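Local coordinates for protein pyruvate kinase 1 (PDB 4KCT) that transfers the phosphoryl group of phosphoenolpyruvate to ADP, yielding pyruvate and ATP, and also has an intrinsic decarboxylase activity toward oxaloacetate, at residues Leu4-Asn7 against Ile8-Ile12; Glu269-Ala272 against Glu273-Cys276; Ile350-Glu353 against Ala354-Ala357; Ala407-Ile410 against Ser411-Arg414; Lys469-Ser472 against Thr473-Val477. One frame throughout, in Å; residues are numbered along the deposited sequence.

Interaction 1. Residues Leu4-Asn7 against Ile8-Ile12; sequences LEHN and IGLSI
Leu10 folds back over the last turn of the N-terminal helix and meets Asn7 and His6 with its two methyl groups. CD2 approaches the imidazole of His6 obliquely, 3.8 Å from NE2, while CD1 lies 3.9 Å from OD1 of Asn7, whose side chain runs beside that of Leu10 in the same direction. With CG anti to the carbonyl carbon (chi1 -68°), Leu10 carries its branch back over the carbonyl oxygen of Asn7, 3.4 Å from CG. Ile8 also packs on backbone: its CG1 comes within 3.2 Å of Glu5 O. The polar ends have other duties. His6 NE2 is hydrogen-bonded to Ala357 O, and Asn7 uses OD1 for Gln3 NE2 and ND2 for Ser284 OG of the second subunit, where Met280 packs on Leu10.

The backbone bonds record the helix running out. Ile8 N still donates to Leu4 O (3.2 Å), a bond four residues back. Gly9 N is shared between His6 O at 3.2 Å and a weak, longer bond to Glu5 O. Leu10 N then reaches Asn7 O at 3.1 Å. This change from four-residue to three-residue spacing is the tightened last turn of a helix C-terminus, here closing the short N-terminal helix on the subunit interface.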
loop_
_atom_site.group_PDB
_atom_site.type_symbol
_atom_site.label_atom_id
_atom_site.label_comp_id
_atom_site.label_asym_id
_atom_site.label_seq_id
_atom_site.Cartn_x
_atom_site.Cartn_y
_atom_site.Cartn_z
ATOM N N LEU A 4 -9.103 2.527 -9.740
ATOM C CA LEU A 4 -9.381 1.893 -11.043
ATOM C C LEU A 4 -10.151 0.606 -10.844
ATOM O O LEU A 4 -11.141 0.352 -11.521
ATOM C CB LEU A 4 -8.078 1.607 -11.799
ATOM C CG LEU A 4 -8.207 0.979 -13.189
ATOM C CD1 LEU A 4 -8.662 2.051 -14.165
ATOM C CD2 LEU A 4 -6.839 0.433 -13.609
ATOM N N GLU A 5 -9.675 -0.224 -9.932
ATOM C CA GLU A 5 -10.353 -1.487 -9.651
ATOM C C GLU A 5 -11.755 -1.276 -9.085
ATOM O O GLU A 5 -12.717 -2.006 -9.436
ATOM C CB GLU A 5 -9.524 -2.355 -8.700
ATOM C CG GLU A 5 -10.159 -3.713 -8.461
ATOM C CD GLU A 5 -9.189 -4.720 -7.892
ATOM O OE1 GLU A 5 -9.449 -5.930 -8.038
ATOM O OE2 GLU A 5 -8.139 -4.303 -7.365
ATOM N N HIS A 6 -11.896 -0.263 -8.230
ATOM C CA HIS A 6 -13.211 0.097 -7.728
ATOM C C HIS A 6 -14.159 0.488 -8.853
ATOM O O HIS A 6 -15.316 0.021 -8.895
ATOM C CB HIS A 6 -13.108 1.209 -6.686
ATOM C CG HIS A 6 -14.423 1.587 -6.087
ATOM N ND1 HIS A 6 -15.098 0.774 -5.239
ATOM C CD2 HIS A 6 -15.239 2.710 -6.291
ATOM C CE1 HIS A 6 -16.300 1.328 -4.956
ATOM N NE2 HIS A 6 -16.371 2.516 -5.577
ATOM N N ASN A 7 -13.676 1.292 -9.795
ATOM C CA ASN A 7 -14.546 1.814 -10.869
ATOM C C ASN A 7 -15.048 0.693 -11.771
ATOM O O ASN A 7 -16.207 0.689 -12.174
ATOM C CB ASN A 7 -13.814 2.856 -11.723
ATOM C CG ASN A 7 -13.650 4.181 -11.016
ATOM O OD1 ASN A 7 -14.223 4.397 -9.943
ATOM N ND2 ASN A 7 -12.811 5.066 -11.584
ATOM N N ILE A 8 -14.182 -0.262 -12.081
ATOM C CA ILE A 8 -14.567 -1.286 -13.047
ATOM C C ILE A 8 -15.608 -2.221 -12.457
ATOM O O ILE A 8 -16.340 -2.897 -13.199
ATOM C CB ILE A 8 -13.369 -2.077 -13.617
ATOM C CG1 ILE A 8 -12.672 -2.902 -12.535
ATOM C CG2 ILE A 8 -12.360 -1.151 -14.328
ATOM C CD1 ILE A 8 -11.792 -4.013 -13.116
ATOM N N GLY A 9 -15.755 -2.190 -11.135
ATOM C CA GLY A 9 -16.785 -3.001 -10.468
ATOM C C GLY A 9 -18.090 -2.260 -10.166
ATOM O O GLY A 9 -19.013 -2.852 -9.637
ATOM N N LEU A 10 -18.210 -0.996 -10.588
ATOM C CA LEU A 10 -19.448 -0.222 -10.319
ATOM C C LEU A 10 -20.599 -0.779 -11.153
ATOM O O LEU A 10 -20.375 -1.237 -12.254
ATOM C CB LEU A 10 -19.249 1.239 -10.674
ATOM C CG LEU A 10 -18.282 2.039 -9.809
ATOM C CD1 LEU A 10 -17.964 3.367 -10.501
ATOM C CD2 LEU A 10 -18.891 2.261 -8.432
ATOM N N SER A 11 -21.822 -0.771 -10.614
ATOM C CA SER A 11 -23.027 -1.052 -11.449
ATOM C C SER A 11 -24.071 0.061 -11.343
ATOM O O SER A 11 -24.463 0.429 -10.246
ATOM C CB SER A 11 -23.662 -2.393 -11.049
ATOM O OG SER A 11 -24.864 -2.634 -11.790
ATOM N N ILE A 12 -24.551 0.559 -12.484
ATOM C CA ILE A 12 -25.722 1.466 -12.499
ATOM C C ILE A 12 -27.023 0.764 -12.095
ATOM O O ILE A 12 -28.070 1.394 -11.977
ATOM C CB ILE A 12 -25.930 2.116 -13.897
ATOM C CG1 ILE A 12 -26.255 1.045 -14.962
ATOM C CG2 ILE A 12 -24.715 2.953 -14.287
ATOM C CD1 ILE A 12 -27.254 1.477 -16.038
#

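Interaction 2. Residues Glu269-Ala272 against Glu273-Cys276; sequences EIPA and EKVC
The turn that leads into helix 275-289 of the TIM barrel begins here, just after helix 263-269 ends. Within this turn Pro271 O and Ala272 O each accept a backbone bond: Lys274 N lies 2.8 Å from Pro271 O, and Val275 N lies 3.1 Å from Ala272 O. Both bonds span three residues, the spacing of a tight turn.

Side chains close round Pro271. The aliphatic part of Lys274 runs alongside the proline ring in the same direction, its CD 4.1 Å from Pro271 CD. Glu273, two residues on from the proline, turns back: CG sits between the backbone N and the carbonyl carbon (chi1 67°), and a bend at chi2 brings both carboxylate oxygens to Pro271 CB, OE2 at 3.7 Å. Deeper in, Ile270 and Val275 cross at about a right angle, with CG1 of Ile270 4.1 Å from CG2 of Val275. The tip of Ile270, CD1, rests 3.9 Å from the carbonyl carbon of Lys274.

Lys274 NZ forms a salt bridge with Glu353 OE1 of the second subunit, and Ile12 of that subunit packs on Ile270. The contact thus joins helix 263-269, which follows barrel strand 258-262, to helix 275-289, which precedes strand 293-296, with helix 340-356 of the second subunit facing the turn.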
loop_
_atom_site.group_PDB
_atom_site.type_symbol
_atom_site.label_atom_id
_atom_site.label_comp_id
_atom_site.label_asym_id
_atom_site.label_seq_id
_atom_site.Cartn_x
_atom_site.Cartn_y
_atom_site.Cartn_z
ATOM N N GLU A 269 -10.610 35.521 -10.484
ATOM C CA GLU A 269 -9.322 35.924 -9.906
ATOM C C GLU A 269 -8.140 35.037 -10.378
ATOM O O GLU A 269 -7.022 35.503 -10.468
ATOM C CB GLU A 269 -9.404 35.917 -8.380
ATOM C CG GLU A 269 -10.302 37.006 -7.806
ATOM C CD GLU A 269 -9.554 38.322 -7.598
ATOM O OE1 GLU A 269 -10.217 39.364 -7.464
ATOM O OE2 GLU A 269 -8.297 38.311 -7.580
ATOM N N ILE A 270 -8.372 33.732 -10.512
ATOM C CA ILE A 270 -7.343 32.845 -10.998
ATOM C C ILE A 270 -7.856 32.245 -12.296
ATOM O O ILE A 270 -9.058 32.291 -12.558
ATOM C CB ILE A 270 -7.001 31.733 -9.962
ATOM C CG1 ILE A 270 -8.076 30.645 -9.928
ATOM C CG2 ILE A 270 -6.793 32.331 -8.568
ATOM C CD1 ILE A 270 -7.744 29.508 -8.964
ATOM N N PRO A 271 -6.960 31.718 -13.136
ATOM C CA PRO A 271 -7.439 31.140 -14.401
ATOM C C PRO A 271 -8.558 30.101 -14.162
ATOM O O PRO A 271 -8.457 29.284 -13.249
ATOM C CB PRO A 271 -6.189 30.448 -14.954
ATOM C CG PRO A 271 -5.044 31.263 -14.397
ATOM C CD PRO A 271 -5.489 31.581 -12.989
ATOM N N ALA A 272 -9.580 30.106 -15.013
ATOM C CA ALA A 272 -10.764 29.267 -14.783
ATOM C C ALA A 272 -10.376 27.784 -14.658
ATOM O O ALA A 272 -10.865 27.081 -13.765
ATOM C CB ALA A 272 -11.791 29.464 -15.905
ATOM N N GLU A 273 -9.396 27.365 -15.457
ATOM C CA GLU A 273 -8.933 25.989 -15.450
ATOM C C GLU A 273 -8.190 25.589 -14.159
ATOM O O GLU A 273 -8.214 24.429 -13.769
ATOM C CB GLU A 273 -8.083 25.705 -16.702
ATOM C CG GLU A 273 -6.746 26.466 -16.750
ATOM C CD GLU A 273 -6.826 27.797 -17.487
ATOM O OE1 GLU A 273 -7.916 28.419 -17.525
ATOM O OE2 GLU A 273 -5.756 28.303 -17.903
ATOM N N LYS A 274 -7.664 26.567 -13.422
ATOM C CA LYS A 274 -7.010 26.278 -12.144
ATOM C C LYS A 274 -7.984 26.135 -10.978
ATOM O O LYS A 274 -7.607 25.679 -9.904
ATOM C CB LYS A 274 -5.956 27.322 -11.806
ATOM C CG LYS A 274 -4.707 27.136 -12.658
ATOM C CD LYS A 274 -3.589 28.069 -12.260
ATOM C CE LYS A 274 -2.403 27.941 -13.222
ATOM N NZ LYS A 274 -1.750 26.597 -13.136
ATOM N N VAL A 275 -9.224 26.540 -11.181
ATOM C CA VAL A 275 -10.246 26.361 -10.126
ATOM C C VAL A 275 -10.408 24.886 -9.715
ATOM O O VAL A 275 -10.563 24.590 -8.536
ATOM C CB VAL A 275 -11.613 26.957 -10.524
ATOM C CG1 VAL A 275 -12.665 26.646 -9.445
ATOM C CG2 VAL A 275 -11.479 28.465 -10.699
ATOM N N CYS A 276 -10.314 23.969 -10.667
ATOM C CA CYS A 276 -10.411 22.544 -10.332
ATOM C C CYS A 276 -9.320 22.092 -9.381
ATOM O O CYS A 276 -9.563 21.253 -8.497
ATOM C CB CYS A 276 -10.409 21.694 -11.586
ATOM S SG CYS A 276 -11.608 22.276 -12.797
#

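Interaction 3. Residues Ile350-Glu353 against Ala354-Ala357; sequences ICVE and AQSA
Val352 O is gripped twice by Ser356. The hydroxyl OG donates to it at 2.8 Å and the backbone N at 2.9 Å, reaching it from opposite faces of the carbonyl plane. A chi1 of -56° sets OG beside the serine's own backbone N, which folds the hydroxyl back against the preceding turn. There it also meets the isopropyl group of Val352, 4.0 Å from CG1. OG has a second partner in Ala17 N, so the one hydroxyl links the helix end to the N-terminal loop.

Just before this, the helix is regular: Ala354 N donates to Ile350 O at 2.9 Å in an almost straight bond (172°), and Gln355 N does likewise to Cys351 O. Methyl and methylene groups lie against the same carbonyls, Gln355 CB 3.3 Å from Cys351 O. At the last turn Ala357 N reaches Glu353 O at 3.0 Å, with a more bent geometry (137°).

Helix 340-356 packs on helix 311-323, where Ile350 touches Val317 and Ala354 touches Val321. It also meets the loop before strand 23-27, to which Gln355 bonds through Ala21 N and His19 O. Glu353 OE1 pairs with Lys274 of the second subunit, in the turn leading into helix 275-289.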
loop_
_atom_site.group_PDB
_atom_site.type_symbol
_atom_site.label_atom_id
_atom_site.label_comp_id
_atom_site.label_asym_id
_atom_site.label_seq_id
_atom_site.Cartn_x
_atom_site.Cartn_y
_atom_site.Cartn_z
ATOM N N ILE A 350 -28.279 13.238 -7.380
ATOM C CA ILE A 350 -26.876 13.152 -7.806
ATOM C C ILE A 350 -25.956 12.883 -6.596
ATOM O O ILE A 350 -25.028 12.052 -6.689
ATOM C CB ILE A 350 -26.407 14.431 -8.561
ATOM C CG1 ILE A 350 -27.246 14.689 -9.830
ATOM C CG2 ILE A 350 -24.926 14.355 -8.928
ATOM C CD1 ILE A 350 -27.169 16.176 -10.257
ATOM N N CYS A 351 -26.143 13.637 -5.507
ATOM C CA CYS A 351 -25.378 13.393 -4.279
ATOM C C CYS A 351 -25.457 11.936 -3.869
ATOM O O CYS A 351 -24.449 11.309 -3.564
ATOM C CB CYS A 351 -25.930 14.237 -3.134
ATOM S SG CYS A 351 -25.427 15.956 -3.287
ATOM N N VAL A 352 -26.668 11.397 -3.851
ATOM C CA VAL A 352 -26.856 9.984 -3.476
ATOM C C VAL A 352 -26.140 8.988 -4.391
ATOM O O VAL A 352 -25.533 8.008 -3.901
ATOM C CB VAL A 352 -28.350 9.631 -3.310
ATOM C CG1 VAL A 352 -28.544 8.112 -3.286
ATOM C CG2 VAL A 352 -28.891 10.263 -2.030
ATOM N N GLU A 353 -26.188 9.220 -5.715
ATOM C CA GLU A 353 -25.457 8.356 -6.645
ATOM C C GLU A 353 -23.944 8.419 -6.368
ATOM O O GLU A 353 -23.270 7.392 -6.361
ATOM C CB GLU A 353 -25.713 8.744 -8.113
ATOM C CG GLU A 353 -27.085 8.392 -8.625
ATOM C CD GLU A 353 -27.282 6.901 -8.838
ATOM O OE1 GLU A 353 -28.444 6.487 -8.994
ATOM O OE2 GLU A 353 -26.276 6.173 -8.977
ATOM N N ALA A 354 -23.412 9.633 -6.227
ATOM C CA ALA A 354 -21.975 9.821 -5.954
ATOM C C ALA A 354 -21.556 9.146 -4.635
ATOM O O ALA A 354 -20.603 8.403 -4.598
ATOM C CB ALA A 354 -21.637 11.311 -5.893
ATOM N N GLN A 355 -22.330 9.382 -3.585
ATOM C CA GLN A 355 -22.179 8.679 -2.299
ATOM C C GLN A 355 -22.160 7.152 -2.456
ATOM O O GLN A 355 -21.241 6.484 -1.968
ATOM C CB GLN A 355 -23.330 9.101 -1.367
ATOM C CG GLN A 355 -23.455 8.304 -0.068
ATOM C CD GLN A 355 -24.683 8.716 0.719
ATOM O OE1 GLN A 355 -25.257 9.788 0.482
ATOM N NE2 GLN A 355 -25.092 7.875 1.667
ATOM N N SER A 356 -23.088 6.616 -3.259
ATOM C CA SER A 356 -23.192 5.161 -3.435
ATOM C C SER A 356 -22.004 4.605 -4.235
ATOM O O SER A 356 -21.711 3.423 -4.175
ATOM C CB SER A 356 -24.510 4.790 -4.147
ATOM O OG SER A 356 -25.642 5.295 -3.435
ATOM N N ALA A 357 -21.407 5.450 -5.057
ATOM C CA ALA A 357 -20.232 5.074 -5.844
ATOM C C ALA A 357 -18.894 5.243 -5.100
ATOM O O ALA A 357 -17.832 4.922 -5.640
ATOM C CB ALA A 357 -20.207 5.854 -7.157
#

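Interaction 4. Residues Ala407-Ile410 against Ser411-Arg414; sequences ARLI and SKYR
Leu409 overlaps the aliphatic stem of Lys412, the two side chains pointing the same way, with CD1 of the leucine 4.2 Å from CD of the lysine. The lysine is fully extended, so its methylenes pass the leucine and NZ goes on to Glu379, a salt bridge on helix 377-392. Tyr413 comes from the next position and turns the edge of its ring toward Leu409 O, with CD2 at 3.3 Å and the oxygen near the ring plane. Its hydroxyl also reaches Glu379 OE2, so that carboxylate gathers both the lysine and the tyrosine.

The backbone bonds show helix 405-412 giving out. Ser411 N to Ala407 O (3.0 Å) and Lys412 N to Arg408 O (2.9 Å) span four residues, whereas Tyr413 N to Ile410 O (3.0 Å) spans three. Beyond it Arg414 has positive phi (57°) and turns back to Ser411 O, which takes both Arg414 N at 2.9 Å and Arg414 NH2 at 3.1 Å, from opposite faces of its plane. The oxygen lies at the edge of the guanidinium, close to its plane; NH2 also forms a salt bridge with Asp326, and NH1 is hydrogen-bonded to Gly324 O.

Buried lysine and arginine ends are thus paired with carboxylates or carbonyls. The guanidinium of Arg414, set against a carbonyl of the last turn, would probably also be favoured by the helix dipole.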
loop_
_atom_site.group_PDB
_atom_site.type_symbol
_atom_site.label_atom_id
_atom_site.label_comp_id
_atom_site.label_asym_id
_atom_site.label_seq_id
_atom_site.Cartn_x
_atom_site.Cartn_y
_atom_site.Cartn_z
ATOM N N ALA A 407 -19.771 15.515 17.090
ATOM C CA ALA A 407 -20.427 15.065 15.848
ATOM C C ALA A 407 -19.547 15.327 14.630
ATOM O O ALA A 407 -19.459 14.488 13.719
ATOM C CB ALA A 407 -21.800 15.716 15.682
ATOM N N ARG A 408 -18.976 16.528 14.553
ATOM C CA ARG A 408 -18.039 16.840 13.469
ATOM C C ARG A 408 -16.805 15.920 13.471
ATOM O O ARG A 408 -16.249 15.617 12.421
ATOM C CB ARG A 408 -17.609 18.321 13.531
ATOM C CG ARG A 408 -18.738 19.286 13.122
ATOM C CD ARG A 408 -18.225 20.734 12.995
ATOM N NE ARG A 408 -18.092 21.355 14.302
ATOM C CZ ARG A 408 -19.085 21.939 14.967
ATOM N NH1 ARG A 408 -20.323 22.042 14.438
ATOM N NH2 ARG A 408 -18.860 22.385 16.182
ATOM N N LEU A 409 -16.355 15.533 14.655
ATOM C CA LEU A 409 -15.203 14.649 14.783
ATOM C C LEU A 409 -15.485 13.239 14.247
ATOM O O LEU A 409 -14.617 12.613 13.654
ATOM C CB LEU A 409 -14.754 14.581 16.256
ATOM C CG LEU A 409 -13.318 14.161 16.570
ATOM C CD1 LEU A 409 -12.293 14.904 15.680
ATOM C CD2 LEU A 409 -13.038 14.417 18.067
ATOM N N ILE A 410 -16.675 12.730 14.485
ATOM C CA ILE A 410 -17.101 11.474 13.855
ATOM C C ILE A 410 -17.289 11.594 12.348
ATOM O O ILE A 410 -16.777 10.772 11.584
ATOM C CB ILE A 410 -18.393 10.956 14.474
ATOM C CG1 ILE A 410 -18.141 10.580 15.954
ATOM C CG2 ILE A 410 -18.924 9.749 13.681
ATOM C CD1 ILE A 410 -19.419 10.160 16.677
ATOM N N SER A 411 -17.946 12.667 11.913
ATOM C CA SER A 411 -18.105 12.917 10.466
ATOM C C SER A 411 -16.759 13.063 9.748
ATOM O O SER A 411 -16.616 12.679 8.582
ATOM C CB SER A 411 -18.977 14.171 10.224
ATOM O OG SER A 411 -19.199 14.356 8.819
ATOM N N LYS A 412 -15.757 13.575 10.459
ATOM C CA LYS A 412 -14.434 13.746 9.869
ATOM C C LYS A 412 -13.938 12.392 9.295
ATOM O O LYS A 412 -13.228 12.358 8.276
ATOM C CB LYS A 412 -13.457 14.252 10.942
ATOM C CG LYS A 412 -12.001 14.133 10.568
ATOM C CD LYS A 412 -11.114 14.747 11.675
ATOM C CE LYS A 412 -9.648 14.743 11.237
ATOM N NZ LYS A 412 -8.777 15.379 12.265
ATOM N N TYR A 413 -14.294 11.292 9.956
ATOM C CA TYR A 413 -13.796 9.962 9.544
ATOM C C TYR A 413 -14.720 9.255 8.558
ATOM O O TYR A 413 -14.415 8.153 8.094
ATOM C CB TYR A 413 -13.475 9.083 10.767
ATOM C CG TYR A 413 -12.223 9.561 11.466
ATOM C CD1 TYR A 413 -10.954 9.284 10.912
ATOM C CD2 TYR A 413 -12.299 10.556 12.439
ATOM C CE1 TYR A 413 -9.790 9.813 11.481
ATOM C CE2 TYR A 413 -11.141 11.143 12.957
ATOM C CZ TYR A 413 -9.897 10.780 12.450
ATOM O OH TYR A 413 -8.753 11.391 12.933
ATOM N N ARG A 414 -15.741 9.976 8.090
ATOM C CA ARG A 414 -16.469 9.568 6.888
ATOM C C ARG A 414 -17.069 8.141 7.009
ATOM O O ARG A 414 -16.784 7.278 6.187
ATOM C CB ARG A 414 -15.542 9.651 5.661
ATOM C CG ARG A 414 -15.106 11.092 5.269
ATOM C CD ARG A 414 -16.208 12.098 5.515
ATOM N NE ARG A 414 -16.109 13.313 4.674
ATOM C CZ ARG A 414 -16.524 14.526 5.061
ATOM N NH1 ARG A 414 -16.579 15.532 4.177
ATOM N NH2 ARG A 414 -17.028 14.704 6.291
#

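Interaction 5. Residues Lys469-Ser472 against Thr473-Val477; sequences KYAS and TGDVV
Asp475 reaches back across a type II beta turn, Ser472 to Asp475, and takes the backbone N of Ser472 with its carboxylate. OD2 lies 2.8 Å from Ser472 N in a nearly straight bond (172°), met on the anti side and from somewhat out of the carboxylate plane. The turn itself is closed by the reverse pair: Asp475 N donates to Ser472 O at 2.9 Å. Two bonds between the same residues, one to a backbone oxygen and one to a carboxylate, therefore tie the corner ends together. The aspartate's CG is swung away from its own carbonyl carbon (chi1 -71°), which folds the carboxylate back toward Ser472, and Asp475 CB sits 3.2 Å from Ser472 O.

Around this first shell, Ala471 points its methyl at Asp475, 3.8 Å from OD2, and approaches Val477 CG2 more loosely at 4.5 Å. Gly474 holds the third position of the turn with positive phi (89°), a backbone shape that glycine adopts readily.

Farther out, helix 455-467 ends in a Schellman motif at Lys469, and the chain passes through this turn into strand 476-481. Strand 492-497, antiparallel to 476-481, and the residue after it bond to this segment: Gly474 and Asp475 pair with the backbone of Leu498, and Val477 with that of Ile496. Thr473 OG1, at the corner, is hydrogen-bonded to both Pro499 O and Lys466 NZ.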
loop_
_atom_site.group_PDB
_atom_site.type_symbol
_atom_site.label_atom_id
_atom_site.label_comp_id
_atom_site.label_asym_id
_atom_site.label_seq_id
_atom_site.Cartn_x
_atom_site.Cartn_y
_atom_site.Cartn_z
ATOM N N LYS A 469 -36.391 5.164 10.580
ATOM C CA LYS A 469 -36.015 4.015 9.751
ATOM C C LYS A 469 -34.550 4.010 9.304
ATOM O O LYS A 469 -34.225 3.479 8.254
ATOM C CB LYS A 469 -36.959 3.871 8.546
ATOM C CG LYS A 469 -38.378 3.485 8.961
ATOM C CD LYS A 469 -39.336 3.490 7.784
ATOM C CE LYS A 469 -40.139 4.780 7.731
ATOM N NZ LYS A 469 -41.328 4.649 6.844
ATOM N N TYR A 470 -33.665 4.482 10.168
ATOM C CA TYR A 470 -32.224 4.263 9.987
ATOM C C TYR A 470 -31.814 2.850 10.383
ATOM O O TYR A 470 -30.917 2.248 9.779
ATOM C CB TYR A 470 -31.422 5.294 10.786
ATOM C CG TYR A 470 -31.659 6.715 10.322
ATOM C CD1 TYR A 470 -31.501 7.063 8.989
ATOM C CD2 TYR A 470 -32.152 7.688 11.191
ATOM C CE1 TYR A 470 -31.684 8.379 8.561
ATOM C CE2 TYR A 470 -32.460 8.968 10.738
ATOM C CZ TYR A 470 -32.181 9.313 9.427
ATOM O OH TYR A 470 -32.441 10.585 8.981
ATOM N N ALA A 471 -32.516 2.293 11.358
ATOM C CA ALA A 471 -32.175 0.987 11.870
ATOM C C ALA A 471 -33.403 0.399 12.561
ATOM O O ALA A 471 -34.285 1.127 12.995
ATOM C CB ALA A 471 -31.010 1.109 12.855
ATOM N N SER A 472 -33.468 -0.917 12.652
ATOM C CA SER A 472 -34.519 -1.527 13.431
ATOM C C SER A 472 -34.029 -2.499 14.477
ATOM O O SER A 472 -32.834 -2.761 14.600
ATOM C CB SER A 472 -35.571 -2.172 12.542
ATOM O OG SER A 472 -35.036 -2.582 11.312
ATOM N N THR A 473 -34.975 -3.033 15.226
ATOM C CA THR A 473 -34.703 -3.980 16.270
ATOM C C THR A 473 -33.702 -5.011 15.792
ATOM O O THR A 473 -33.799 -5.494 14.673
ATOM C CB THR A 473 -36.027 -4.661 16.694
ATOM O OG1 THR A 473 -36.886 -3.659 17.251
ATOM C CG2 THR A 473 -35.776 -5.753 17.740
ATOM N N GLY A 474 -32.678 -5.260 16.603
ATOM C CA GLY A 474 -31.663 -6.260 16.266
ATOM C C GLY A 474 -30.487 -5.723 15.459
ATOM O O GLY A 474 -29.522 -6.416 15.263
ATOM N N ASP A 475 -30.576 -4.491 14.965
ATOM C CA ASP A 475 -29.412 -3.878 14.288
ATOM C C ASP A 475 -28.405 -3.366 15.323
ATOM O O ASP A 475 -28.798 -2.805 16.364
ATOM C CB ASP A 475 -29.838 -2.718 13.363
ATOM C CG ASP A 475 -30.599 -3.214 12.086
ATOM O OD1 ASP A 475 -30.396 -4.372 11.674
ATOM O OD2 ASP A 475 -31.432 -2.462 11.552
ATOM N N VAL A 476 -27.126 -3.380 14.940
ATOM C CA VAL A 476 -26.079 -2.769 15.761
ATOM C C VAL A 476 -25.991 -1.262 15.503
ATOM O O VAL A 476 -25.988 -0.824 14.366
ATOM C CB VAL A 476 -24.698 -3.402 15.499
ATOM C CG1 VAL A 476 -23.693 -2.941 16.564
ATOM C CG2 VAL A 476 -24.800 -4.900 15.504
ATOM N N VAL A 477 -25.864 -0.477 16.574
ATOM C CA VAL A 477 -25.586 0.958 16.462
ATOM C C VAL A 477 -24.344 1.264 17.287
ATOM O O VAL A 477 -24.142 0.663 18.344
ATOM C CB VAL A 477 -26.754 1.784 17.013
ATOM C CG1 VAL A 477 -26.383 3.262 17.088
ATOM C CG2 VAL A 477 -27.971 1.617 16.123
#

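Interactions 1 and 3 are the pair in direct touch, joined by the 2.8 Å bond between His6 NE2 and Ala357 O, and their centres are 13 Å apart. Interaction 2 is about 16 Å from interaction 3 by nearest atoms within one chain, yet the two meet across the subunit interface through Lys274 and Glu353. It lies near the active site, with the Val275 side chain about 9 Å from bound pyruvate and about 12 Å from magnesium. Interactions 4 and 5 share the alpha/beta domain, centres 20 Å apart; the side chain of Ala407 is about 6 Å from the bound fructose bisphosphate, that of Val477 about 14 Å.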